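Local atomic coordinates of amide synthase (Vibrio cholerae, PDB entry 1L5A), a protein that catalyses amide bond formation in vibriobactin biosynthesis, acting as a nonribosomal peptide synthetase condensation enzyme. Residues S206-L211 with G357-I362; A237-C242 with Q300-L305; E247-D252 with Q391-R396; F329-I334 with A383-S388; F364-S369 with E395-F400. One frame throughout, in Å; residues are numbered along the deposited sequence.

Contact 1: residues S206-L211 with G357-I362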
# COMPACT_ATOMS: atom_id res chain seq x y z
N SER A 206 -26.29 23.30 26.04
CA SER A 206 -26.96 22.22 25.33
C SER A 206 -28.23 21.75 26.04
O SER A 206 -28.27 21.71 27.26
CB SER A 206 -26.01 21.04 25.18
OG SER A 206 -26.73 19.90 24.78
N HIS A 207 -29.25 21.37 25.28
CA HIS A 207 -30.52 20.90 25.83
C HIS A 207 -30.97 19.79 24.90
O HIS A 207 -31.61 20.05 23.89
CB HIS A 207 -31.55 22.04 25.83
CG HIS A 207 -32.90 21.64 26.35
ND1 HIS A 207 -33.23 21.67 27.69
CD2 HIS A 207 -34.01 21.19 25.70
CE1 HIS A 207 -34.48 21.25 27.84
NE2 HIS A 207 -34.97 20.95 26.65
N ALA A 208 -30.65 18.55 25.25
CA ALA A 208 -30.97 17.40 24.41
C ALA A 208 -32.35 16.78 24.56
O ALA A 208 -32.87 16.64 25.65
CB ALA A 208 -29.90 16.31 24.62
N VAL A 209 -32.93 16.39 23.43
CA VAL A 209 -34.22 15.73 23.41
C VAL A 209 -34.08 14.51 22.50
O VAL A 209 -33.26 14.50 21.57
CB VAL A 209 -35.36 16.67 22.90
CG1 VAL A 209 -35.62 17.78 23.94
CG2 VAL A 209 -35.00 17.28 21.54
N SER A 210 -34.86 13.47 22.76
CA SER A 210 -34.75 12.26 21.95
C SER A 210 -35.98 11.36 21.95
O SER A 210 -36.84 11.46 22.82
CB SER A 210 -33.53 11.46 22.40
OG SER A 210 -33.31 10.39 21.51
N LEU A 211 -36.04 10.50 20.94
CA LEU A 211 -37.13 9.55 20.77
C LEU A 211 -36.56 8.33 20.07
O LEU A 211 -35.70 8.46 19.20
CB LEU A 211 -38.23 10.16 19.91
CG LEU A 211 -39.64 9.75 20.30
CD1 LEU A 211 -39.99 10.46 21.61
CD2 LEU A 211 -40.62 10.11 19.20
N GLY A 357 -20.32 12.66 25.34
CA GLY A 357 -20.11 13.90 24.63
C GLY A 357 -21.29 14.83 24.72
O GLY A 357 -22.13 14.72 25.62
N SER A 358 -21.36 15.75 23.77
CA SER A 358 -22.42 16.74 23.74
C SER A 358 -23.16 16.71 22.41
O SER A 358 -22.56 16.60 21.33
CB SER A 358 -21.84 18.12 24.01
OG SER A 358 -20.60 18.28 23.33
N ALA A 359 -24.49 16.81 22.49
CA ALA A 359 -25.34 16.79 21.31
C ALA A 359 -25.32 18.14 20.61
O ALA A 359 -25.50 19.18 21.25
CB ALA A 359 -26.77 16.42 21.72
N GLU A 360 -25.10 18.14 19.31
CA GLU A 360 -25.09 19.39 18.56
C GLU A 360 -25.87 19.14 17.27
O GLU A 360 -25.65 18.14 16.59
CB GLU A 360 -23.65 19.80 18.26
CG GLU A 360 -23.44 21.30 18.15
CD GLU A 360 -21.95 21.68 18.15
OE1 GLU A 360 -21.23 21.28 19.09
OE2 GLU A 360 -21.51 22.39 17.20
N GLY A 361 -26.81 20.02 16.94
CA GLY A 361 -27.61 19.84 15.75
C GLY A 361 -28.56 18.67 15.92
O GLY A 361 -29.05 18.41 17.02
N ILE A 362 -28.88 17.97 14.84
CA ILE A 362 -29.75 16.82 14.94
C ILE A 362 -28.91 15.59 14.61
O ILE A 362 -28.01 15.63 13.77
CB ILE A 362 -30.94 16.92 13.99
CG1 ILE A 362 -31.93 15.79 14.29
CG2 ILE A 362 -30.46 16.87 12.55
CD1 ILE A 362 -33.18 15.81 13.47
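A208 and A359 supply the apolar part of this small surface contact. Their CA atoms stand 6.5 Å apart, and both CB atoms are directed toward the other segment, with A208 CB 4.3 Å from A359 CB. The A359 methyl points at A208, while the A208 methyl is met obliquely, on its flank. Neither residue has further side-chain atoms to add, which keeps the buried surface to 104 Å² over both sides.

The second approach is polar in its atoms but is not a hydrogen bond. S206 OG lies 3.8 Å from A359 O, too far for a bond, and counts as van der Waals contact. A chi1 of 166° sets the hydroxyl beside its own carbonyl carbon and near the carbonyl oxygen of A359.

In fold terms, S206 leads into strand 208-214, an outer strand of the four-stranded mixed sheet. Residues 357-361 carry the chain from strand 348-356 of the five-stranded sheet into strand 362-368 of that four-stranded one, so the contact sits where the chain passes between the two sheets.

Strand 374-381 lies between them. The side chains of both S206 and A359 touch D381, whose carboxylate oxygen OD1 is hydrogen-bonded to H207 N. Backbone-to-backbone bonds pair D381 with G361, A380 with V209, and I378 with L211.

Contact 2: residues A237-C242 with Q300-L305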
# COMPACT_ATOMS: atom_id res chain seq x y z
N ALA A 237 -25.46 0.99 4.12
CA ALA A 237 -26.75 1.00 3.43
C ALA A 237 -27.70 1.98 4.11
O ALA A 237 -28.40 2.73 3.42
CB ALA A 237 -27.36 -0.40 3.42
N LEU A 238 -27.73 1.96 5.44
CA LEU A 238 -28.59 2.85 6.20
C LEU A 238 -28.15 4.29 5.97
O LEU A 238 -28.98 5.20 5.94
CB LEU A 238 -28.53 2.53 7.70
CG LEU A 238 -29.14 1.21 8.18
CD1 LEU A 238 -29.13 1.17 9.70
CD2 LEU A 238 -30.57 1.08 7.68
N VAL A 239 -26.85 4.51 5.80
CA VAL A 239 -26.35 5.86 5.58
C VAL A 239 -26.89 6.37 4.26
O VAL A 239 -27.25 7.54 4.14
CB VAL A 239 -24.81 5.90 5.56
CG1 VAL A 239 -24.31 7.28 5.10
CG2 VAL A 239 -24.28 5.60 6.96
N ALA A 240 -26.95 5.47 3.27
CA ALA A 240 -27.46 5.79 1.94
C ALA A 240 -28.95 6.06 2.06
O ALA A 240 -29.43 7.11 1.62
CB ALA A 240 -27.20 4.63 0.98
N LEU A 241 -29.68 5.12 2.65
CA LEU A 241 -31.12 5.25 2.86
C LEU A 241 -31.42 6.53 3.64
O LEU A 241 -32.35 7.26 3.31
CB LEU A 241 -31.69 4.06 3.63
CG LEU A 241 -31.93 2.78 2.83
CD1 LEU A 241 -32.37 1.67 3.77
CD2 LEU A 241 -32.99 3.03 1.75
N CYS A 242 -30.64 6.80 4.67
CA CYS A 242 -30.85 8.00 5.45
C CYS A 242 -30.69 9.23 4.57
O CYS A 242 -31.44 10.19 4.69
CB CYS A 242 -29.86 8.07 6.62
SG CYS A 242 -29.94 9.62 7.53
N GLN A 300 -20.45 4.04 -3.00
CA GLN A 300 -19.16 4.39 -3.57
C GLN A 300 -18.70 5.72 -3.02
O GLN A 300 -17.53 5.88 -2.67
CB GLN A 300 -19.24 4.45 -5.11
CG GLN A 300 -19.58 3.12 -5.79
CD GLN A 300 -19.70 3.24 -7.31
OE1 GLN A 300 -18.82 3.80 -7.97
NE2 GLN A 300 -20.78 2.71 -7.87
N ALA A 301 -19.63 6.67 -2.95
CA ALA A 301 -19.33 8.00 -2.43
C ALA A 301 -18.88 7.86 -0.98
O ALA A 301 -17.93 8.52 -0.54
CB ALA A 301 -20.57 8.89 -2.53
N ILE A 302 -19.57 6.99 -0.24
CA ILE A 302 -19.22 6.77 1.15
C ILE A 302 -17.83 6.15 1.23
O ILE A 302 -16.97 6.63 1.97
CB ILE A 302 -20.23 5.85 1.85
CG1 ILE A 302 -21.57 6.57 1.99
CG2 ILE A 302 -19.69 5.44 3.21
CD1 ILE A 302 -22.73 5.68 2.38
N ARG A 303 -17.63 5.09 0.45
CA ARG A 303 -16.34 4.39 0.42
C ARG A 303 -15.20 5.37 0.16
O ARG A 303 -14.13 5.33 0.78
CB ARG A 303 -16.32 3.36 -0.68
CG ARG A 303 -15.07 2.53 -0.66
CD ARG A 303 -15.37 1.32 0.16
NE ARG A 303 -14.57 1.24 1.38
CZ ARG A 303 -14.97 0.57 2.45
NH1 ARG A 303 -16.14 -0.07 2.45
NH2 ARG A 303 -14.21 0.55 3.54
N SER A 304 -15.44 6.23 -0.82
CA SER A 304 -14.48 7.24 -1.19
C SER A 304 -14.12 8.07 0.05
O SER A 304 -12.97 8.47 0.20
CB SER A 304 -15.09 8.12 -2.28
OG SER A 304 -14.21 9.15 -2.63
N LEU A 305 -15.09 8.32 0.93
CA LEU A 305 -14.82 9.10 2.13
C LEU A 305 -13.84 8.33 3.03
O LEU A 305 -12.87 8.89 3.55
CB LEU A 305 -16.11 9.40 2.90
CG LEU A 305 -17.20 10.27 2.26
CD1 LEU A 305 -18.32 10.42 3.26
CD2 LEU A 305 -16.67 11.65 1.86
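I302 lays the end of its side chain over V239, its CD1 methyl reaching V239 CG1 at 3.5 Å. This is a helix-to-helix contact within the condensation domain, joining helix 234-249 to helix 291-307, and all three touching residues are buried. The backbones stay well separated: the nearest CA pair, A240 and I302, is 8.3 Å apart, so side chains have to bridge the space. Most of that reach comes from I302. Its CG1 branch is anti to the carbonyl carbon, and chi2 of 167° stretches CD1 straight out from the helix, making this methyl the group that touches the other side.

V239 answers with a shorter, branched chain. Its CB points toward helix 291-307, and chi1 of 171° places CG1 beside the carbonyl carbon, where it meets the isoleucine tip. CB of V239 also takes part, 3.8 Å from I302 CD1, so the methyl touches the root of the valine as well as one branch. The two side chains cross obliquely, and no hydrogen bond joins the segments.

Neighbouring strands close the apolar cluster. L281 of strand 277-282 touches V239 and I302, while L258 of strand 255-260 and I334 of strand 333-337 pack on V239. R303, next in the helix, makes cation-pi contacts with W264 and with W178 of the second subunit. At the far end of the I302 chain, CD1 comes to 4.3 Å from the backbone N of A240.

Contact 3: residues E247-D252 with Q391-R396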
# COMPACT_ATOMS: atom_id res chain seq x y z
N GLU A 247 -33.72 13.66 1.42
CA GLU A 247 -33.96 14.33 0.14
C GLU A 247 -35.29 15.08 0.23
O GLU A 247 -35.42 16.19 -0.27
CB GLU A 247 -34.00 13.32 -1.01
CG GLU A 247 -33.89 13.97 -2.38
CD GLU A 247 -32.50 14.51 -2.66
OE1 GLU A 247 -31.89 15.12 -1.75
OE2 GLU A 247 -32.03 14.36 -3.81
N SER A 248 -36.27 14.45 0.86
CA SER A 248 -37.57 15.07 1.03
C SER A 248 -37.65 15.78 2.37
O SER A 248 -37.98 16.95 2.44
CB SER A 248 -38.67 14.01 0.97
OG SER A 248 -38.55 13.11 2.06
N ALA A 249 -37.31 15.05 3.43
CA ALA A 249 -37.36 15.55 4.80
C ALA A 249 -36.58 16.84 5.10
O ALA A 249 -36.96 17.60 5.98
CB ALA A 249 -36.93 14.45 5.76
N GLU A 250 -35.49 17.08 4.38
CA GLU A 250 -34.69 18.28 4.62
C GLU A 250 -33.85 18.56 3.37
O GLU A 250 -32.63 18.65 3.42
CB GLU A 250 -33.79 18.06 5.86
CG GLU A 250 -33.30 19.35 6.55
CD GLU A 250 -32.76 19.09 7.96
OE1 GLU A 250 -33.49 18.46 8.76
OE2 GLU A 250 -31.63 19.52 8.27
N PRO A 251 -34.52 18.74 2.23
CA PRO A 251 -33.87 19.00 0.95
C PRO A 251 -32.80 20.10 0.95
O PRO A 251 -31.82 20.02 0.21
CB PRO A 251 -35.04 19.35 0.03
CG PRO A 251 -36.00 20.01 0.97
CD PRO A 251 -35.95 19.08 2.16
N ASP A 252 -32.99 21.12 1.78
CA ASP A 252 -32.04 22.23 1.85
C ASP A 252 -30.71 21.91 2.54
O ASP A 252 -29.80 22.75 2.57
CB ASP A 252 -32.71 23.43 2.50
CG ASP A 252 -33.95 23.86 1.76
OD1 ASP A 252 -33.86 24.05 0.52
OD2 ASP A 252 -35.01 24.01 2.40
N GLN A 391 -39.26 17.58 15.75
CA GLN A 391 -40.60 16.99 15.87
C GLN A 391 -40.92 16.27 14.55
O GLN A 391 -41.24 15.08 14.52
CB GLN A 391 -41.68 18.06 16.06
CG GLN A 391 -41.60 18.92 17.31
CD GLN A 391 -42.28 18.28 18.52
OE1 GLN A 391 -42.28 18.86 19.61
NE2 GLN A 391 -42.85 17.09 18.34
N SER A 392 -40.83 17.03 13.47
CA SER A 392 -41.10 16.53 12.14
C SER A 392 -40.32 15.24 11.80
O SER A 392 -40.91 14.29 11.27
CB SER A 392 -40.79 17.64 11.12
OG SER A 392 -41.18 17.28 9.82
N HIS A 393 -39.02 15.22 12.12
CA HIS A 393 -38.20 14.05 11.83
C HIS A 393 -38.70 12.84 12.59
O HIS A 393 -38.77 11.74 12.04
CB HIS A 393 -36.71 14.29 12.15
CG HIS A 393 -35.98 15.09 11.11
ND1 HIS A 393 -35.79 14.65 9.82
CD2 HIS A 393 -35.38 16.31 11.18
CE1 HIS A 393 -35.11 15.55 9.14
NE2 HIS A 393 -34.85 16.57 9.94
N CYS A 394 -39.07 13.04 13.86
CA CYS A 394 -39.55 11.91 14.64
C CYS A 394 -40.82 11.27 14.09
O CYS A 394 -41.14 10.14 14.41
CB CYS A 394 -39.79 12.32 16.09
SG CYS A 394 -38.28 12.57 16.99
N GLU A 395 -41.54 12.00 13.25
CA GLU A 395 -42.75 11.44 12.68
C GLU A 395 -42.48 10.96 11.25
O GLU A 395 -42.98 9.91 10.84
CB GLU A 395 -43.89 12.48 12.70
N ARG A 396 -41.66 11.71 10.51
CA ARG A 396 -41.37 11.35 9.13
C ARG A 396 -40.36 10.21 8.91
O ARG A 396 -40.58 9.35 8.05
CB ARG A 396 -40.95 12.62 8.35
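The CA atoms of A249 and H393 approach to 7.2 Å where helix 234-249 finishes beside helix 387-409, and E250 is the first residue to leave helical geometry. Two parts of the condensation domain, a helix end and the flank of another helix, are thus tied by a His-carboxylate hydrogen bond. H393 NE2 donates to E250 OE1 over 2.6 Å, with an N-H...O angle of 159°.

The acceptor lies in the imidazole plane, at the edge of the ring, and the donor meets it nearly in line with the CD–OE1 bond. The carboxylate itself is turned 50° from the ring. E250 gets there with an extended chain that crosses the histidine at about a right angle, while H393 starts off to one side and swings its ring end inward.

ND1, the other ring nitrogen, is hydrogen-bonded to Y245 OH, so both nitrogens have partners and the rotation of the ring is defined. OE1 has a second, weak hydrogen bond with Y385 OH. Apolar contact comes from A249, the last residue of its helix, which brings its CB methyl obliquely to 4.0 Å from H393 CE1.

Contact 4: residues F329-I334 with A383-S388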
# COMPACT_ATOMS: atom_id res chain seq x y z
N PHE A 329 -20.37 22.98 11.46
CA PHE A 329 -21.56 22.53 12.17
C PHE A 329 -21.81 21.15 11.59
O PHE A 329 -22.41 21.02 10.52
CB PHE A 329 -22.73 23.46 11.88
CG PHE A 329 -23.98 23.13 12.63
CD1 PHE A 329 -23.97 23.09 14.02
CD2 PHE A 329 -25.17 22.89 11.95
CE1 PHE A 329 -25.14 22.82 14.74
CE2 PHE A 329 -26.36 22.61 12.66
CZ PHE A 329 -26.34 22.58 14.07
N MET A 330 -21.35 20.11 12.27
CA MET A 330 -21.54 18.76 11.74
C MET A 330 -22.94 18.22 11.92
O MET A 330 -23.17 17.28 12.66
CB MET A 330 -20.50 17.82 12.33
CG MET A 330 -19.09 18.21 11.88
SD MET A 330 -17.75 17.61 12.91
CE MET A 330 -16.44 18.87 12.60
N SER A 331 -23.89 18.82 11.21
CA SER A 331 -25.27 18.38 11.28
C SER A 331 -25.96 18.58 9.94
O SER A 331 -25.67 19.52 9.24
CB SER A 331 -26.02 19.17 12.36
OG SER A 331 -27.32 18.65 12.53
N PRO A 332 -26.86 17.68 9.57
CA PRO A 332 -27.31 16.47 10.28
C PRO A 332 -26.20 15.40 10.36
O PRO A 332 -25.32 15.32 9.51
CB PRO A 332 -28.53 16.02 9.49
CG PRO A 332 -28.23 16.48 8.11
CD PRO A 332 -27.64 17.87 8.33
N PHE A 333 -26.27 14.56 11.39
CA PHE A 333 -25.24 13.56 11.64
C PHE A 333 -25.82 12.16 11.81
O PHE A 333 -26.86 11.98 12.45
CB PHE A 333 -24.50 13.97 12.92
CG PHE A 333 -23.19 13.28 13.12
CD1 PHE A 333 -22.00 13.91 12.78
CD2 PHE A 333 -23.14 11.99 13.65
CE1 PHE A 333 -20.77 13.27 12.98
CE2 PHE A 333 -21.91 11.34 13.84
CZ PHE A 333 -20.73 11.99 13.51
N ILE A 334 -25.16 11.15 11.24
CA ILE A 334 -25.65 9.78 11.39
C ILE A 334 -24.60 8.90 12.07
O ILE A 334 -23.40 9.03 11.85
CB ILE A 334 -26.13 9.19 10.03
CG1 ILE A 334 -26.75 7.82 10.26
CG2 ILE A 334 -24.98 9.10 9.06
CD1 ILE A 334 -27.47 7.29 9.06
N ALA A 383 -30.70 23.80 21.66
CA ALA A 383 -29.93 25.03 21.72
C ALA A 383 -29.17 25.29 20.41
O ALA A 383 -28.56 26.34 20.23
CB ALA A 383 -28.94 24.97 22.88
N SER A 384 -29.19 24.32 19.51
CA SER A 384 -28.49 24.48 18.23
C SER A 384 -29.24 23.80 17.09
O SER A 384 -28.67 23.53 16.04
CB SER A 384 -27.08 23.90 18.32
OG SER A 384 -27.12 22.49 18.55
N TYR A 385 -30.52 23.49 17.32
CA TYR A 385 -31.32 22.85 16.29
C TYR A 385 -32.78 23.08 16.63
O TYR A 385 -33.21 22.82 17.74
CB TYR A 385 -31.02 21.35 16.23
CG TYR A 385 -31.64 20.69 15.04
CD1 TYR A 385 -31.07 20.81 13.77
CD2 TYR A 385 -32.86 20.01 15.15
CE1 TYR A 385 -31.69 20.27 12.63
CE2 TYR A 385 -33.49 19.48 14.02
CZ TYR A 385 -32.89 19.62 12.77
OH TYR A 385 -33.50 19.09 11.65
N PRO A 386 -33.57 23.59 15.67
CA PRO A 386 -34.99 23.88 15.89
C PRO A 386 -35.84 22.70 16.32
O PRO A 386 -35.88 21.66 15.66
CB PRO A 386 -35.43 24.45 14.55
CG PRO A 386 -34.52 23.75 13.59
CD PRO A 386 -33.20 23.82 14.27
N GLN A 387 -36.53 22.87 17.44
CA GLN A 387 -37.38 21.81 17.98
C GLN A 387 -38.44 21.29 17.04
O GLN A 387 -38.70 20.09 17.01
CB GLN A 387 -38.06 22.26 19.27
CG GLN A 387 -39.10 21.23 19.73
CD GLN A 387 -39.81 21.60 21.00
OE1 GLN A 387 -40.23 22.75 21.18
NE2 GLN A 387 -39.97 20.63 21.90
N SER A 388 -39.07 22.17 16.27
CA SER A 388 -40.13 21.72 15.37
C SER A 388 -39.60 20.76 14.33
O SER A 388 -40.21 19.73 14.08
CB SER A 388 -40.85 22.91 14.71
OG SER A 388 -39.95 23.75 14.01
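With CG of F329 anti to the backbone N (chi1 -176°), the phenyl ring stands out from its chain toward S384, whose chi1 of 63° sets OG for its bonds to D381 OD2 and G361 N. The carbonyl oxygen of that serine makes the closest approach to the ring: F329 CZ lies 3.2 Å from S384 O. Beside it, F329 CE1 is 4.2 Å from S384 CB, so the rim of the ring touches backbone and side chain of the same serine.

A looser second point lies further along, where S331 OG comes to 4.5 Å from Y385 CD1. The tyrosine ring has P386 CD lying 3.6 Å above one face, offset toward the rim. P386 is the N-cap residue of helix 387-409.

In the fold, 329-332 leads into strand 333-337 at an outer position of the four-stranded sheet, with a cis peptide bond before P332, while 383-386 links strand 374-381 to the helix. CA atoms of the two segments come no nearer than 9.0 Å, between S331 and Y385. The space is bridged by the chain entering strand 362-368, where S331 OG is hydrogen-bonded to I362 N, one residue on from the G361 N that S384 OG holds.

The chemistry therefore implies an indirect connection. Across the two segments there is only van der Waals contact and no hydrogen bond, and both serine hydroxyls spend their bonding on third parties.

Contact 5: residues F364-S369 with E395-F400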
# COMPACT_ATOMS: atom_id res chain seq x y z
N PHE A 364 -29.04 11.22 13.91
CA PHE A 364 -29.82 10.01 13.65
C PHE A 364 -28.91 8.87 14.05
O PHE A 364 -27.79 8.76 13.55
CB PHE A 364 -30.20 9.90 12.16
CG PHE A 364 -31.04 11.04 11.69
CD1 PHE A 364 -30.50 12.03 10.88
CD2 PHE A 364 -32.35 11.18 12.13
CE1 PHE A 364 -31.25 13.16 10.52
CE2 PHE A 364 -33.10 12.29 11.79
CZ PHE A 364 -32.55 13.29 10.98
N THR A 365 -29.37 8.04 14.97
CA THR A 365 -28.56 6.93 15.42
C THR A 365 -29.25 5.59 15.29
O THR A 365 -30.44 5.43 15.57
CB THR A 365 -28.12 7.14 16.86
OG1 THR A 365 -27.00 8.02 16.88
CG2 THR A 365 -27.75 5.82 17.51
N PHE A 366 -28.49 4.61 14.82
CA PHE A 366 -29.04 3.28 14.67
C PHE A 366 -28.25 2.35 15.57
O PHE A 366 -27.05 2.14 15.36
CB PHE A 366 -28.94 2.83 13.22
CG PHE A 366 -29.93 3.50 12.31
CD1 PHE A 366 -29.56 4.59 11.53
CD2 PHE A 366 -31.24 3.00 12.20
CE1 PHE A 366 -30.48 5.18 10.63
CE2 PHE A 366 -32.15 3.58 11.31
CZ PHE A 366 -31.77 4.67 10.52
N ARG A 367 -28.90 1.82 16.60
CA ARG A 367 -28.22 0.91 17.51
C ARG A 367 -28.84 -0.47 17.39
O ARG A 367 -30.06 -0.63 17.35
CB ARG A 367 -28.27 1.41 18.96
CG ARG A 367 -29.39 2.40 19.28
CD ARG A 367 -29.38 2.84 20.76
NE ARG A 367 -30.06 1.86 21.60
CZ ARG A 367 -31.39 1.77 21.73
NH1 ARG A 367 -32.18 2.62 21.09
NH2 ARG A 367 -31.92 0.81 22.48
N GLY A 368 -27.97 -1.47 17.31
CA GLY A 368 -28.43 -2.84 17.19
C GLY A 368 -27.97 -3.49 15.90
O GLY A 368 -26.89 -3.19 15.37
N SER A 369 -28.81 -4.37 15.37
CA SER A 369 -28.47 -5.09 14.16
C SER A 369 -29.69 -5.70 13.50
O SER A 369 -30.57 -6.25 14.16
CB SER A 369 -27.48 -6.20 14.51
OG SER A 369 -27.30 -7.09 13.43
N GLU A 395 -41.54 12.00 13.25
CA GLU A 395 -42.75 11.44 12.68
C GLU A 395 -42.48 10.96 11.25
O GLU A 395 -42.98 9.91 10.84
CB GLU A 395 -43.89 12.48 12.70
N ARG A 396 -41.66 11.71 10.51
CA ARG A 396 -41.37 11.35 9.13
C ARG A 396 -40.36 10.21 8.91
O ARG A 396 -40.58 9.35 8.05
CB ARG A 396 -40.95 12.62 8.35
N PHE A 397 -39.27 10.18 9.67
CA PHE A 397 -38.28 9.13 9.44
C PHE A 397 -38.91 7.75 9.62
O PHE A 397 -38.81 6.91 8.72
CB PHE A 397 -37.07 9.29 10.38
CG PHE A 397 -35.75 8.84 9.76
CD1 PHE A 397 -35.73 8.04 8.62
CD2 PHE A 397 -34.54 9.21 10.33
CE1 PHE A 397 -34.51 7.61 8.06
CE2 PHE A 397 -33.33 8.80 9.79
CZ PHE A 397 -33.31 7.99 8.65
N PRO A 398 -39.57 7.48 10.76
CA PRO A 398 -40.18 6.16 10.93
C PRO A 398 -41.13 5.78 9.80
O PRO A 398 -41.16 4.64 9.35
CB PRO A 398 -40.89 6.28 12.28
CG PRO A 398 -39.96 7.18 13.05
CD PRO A 398 -39.64 8.25 12.01
N ARG A 399 -41.91 6.76 9.34
CA ARG A 399 -42.85 6.54 8.26
C ARG A 399 -42.06 6.13 7.02
O ARG A 399 -42.46 5.21 6.29
CB ARG A 399 -43.67 7.82 7.99
N PHE A 400 -40.93 6.81 6.80
CA PHE A 400 -40.07 6.52 5.66
C PHE A 400 -39.78 5.03 5.57
O PHE A 400 -39.80 4.46 4.48
CB PHE A 400 -38.74 7.28 5.78
CG PHE A 400 -37.76 6.95 4.69
CD1 PHE A 400 -37.78 7.65 3.49
CD2 PHE A 400 -36.81 5.93 4.86
CE1 PHE A 400 -36.88 7.33 2.46
CE2 PHE A 400 -35.92 5.61 3.85
CZ PHE A 400 -35.95 6.31 2.64
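The ring of F397 turns its edge to the face of F364 in an offset edge-to-face pair, with centroids 5.1 Å apart and planes at 86°. The CD2–CE2 side of F397 does the touching: its CD2 and CE2 each lie 3.5 Å from F364 CD2, and CE2 is 3.7 Å from F364 CG. F397 CZ also reaches the edge of the F366 ring, near its plane, 4.1 Å from F366 CZ. These two side chains come from opposite directions, one from the helix and one from the strand.

Other aromatic rings extend the cluster. F397 stacks with Y245 of helix 234-249, F364 meets H393 edge-to-face, and F401 lies against F397 with planes only about 15° apart.

F364 and F366 are two residues apart on strand 362-368, a spacing that puts both on one face of the sheet. Each has CG anti to the carbonyl carbon (chi1 -61° in F364), which turns the rings toward F397, although F366 comes near with its ring end alone. With all three phenylalanines buried, the contact is a helix-on-sheet interface, in which helix 387-409 covers the four-stranded mixed sheet of this condensation domain.

How the contacts relate
Contacts 1, 4 and 5 all reach the four-stranded sheet (order 208-214, 374-381, 362-368, 333-337), while contacts 3, 4 and 5 share helix 387-409 and contacts 2 and 3 share helix 234-249. Contacts 1 and 4 lie closest, with centres about 8 Å apart; contacts 1 and 2 are farthest, about 24 Å. Along the chain, contact 2 is nested within the loop closed by contact 1, and contact 4 within that of contact 3. Contacts 1 and 3 cross, whereas contact 2 closes before contacts 4 and 5 open. Contacts 3 and 5 share E395 and R396. Helices 234-249 and 387-409 thus pack on the four-stranded sheet, and contact 2 adds helix 291-307 beside the first of them.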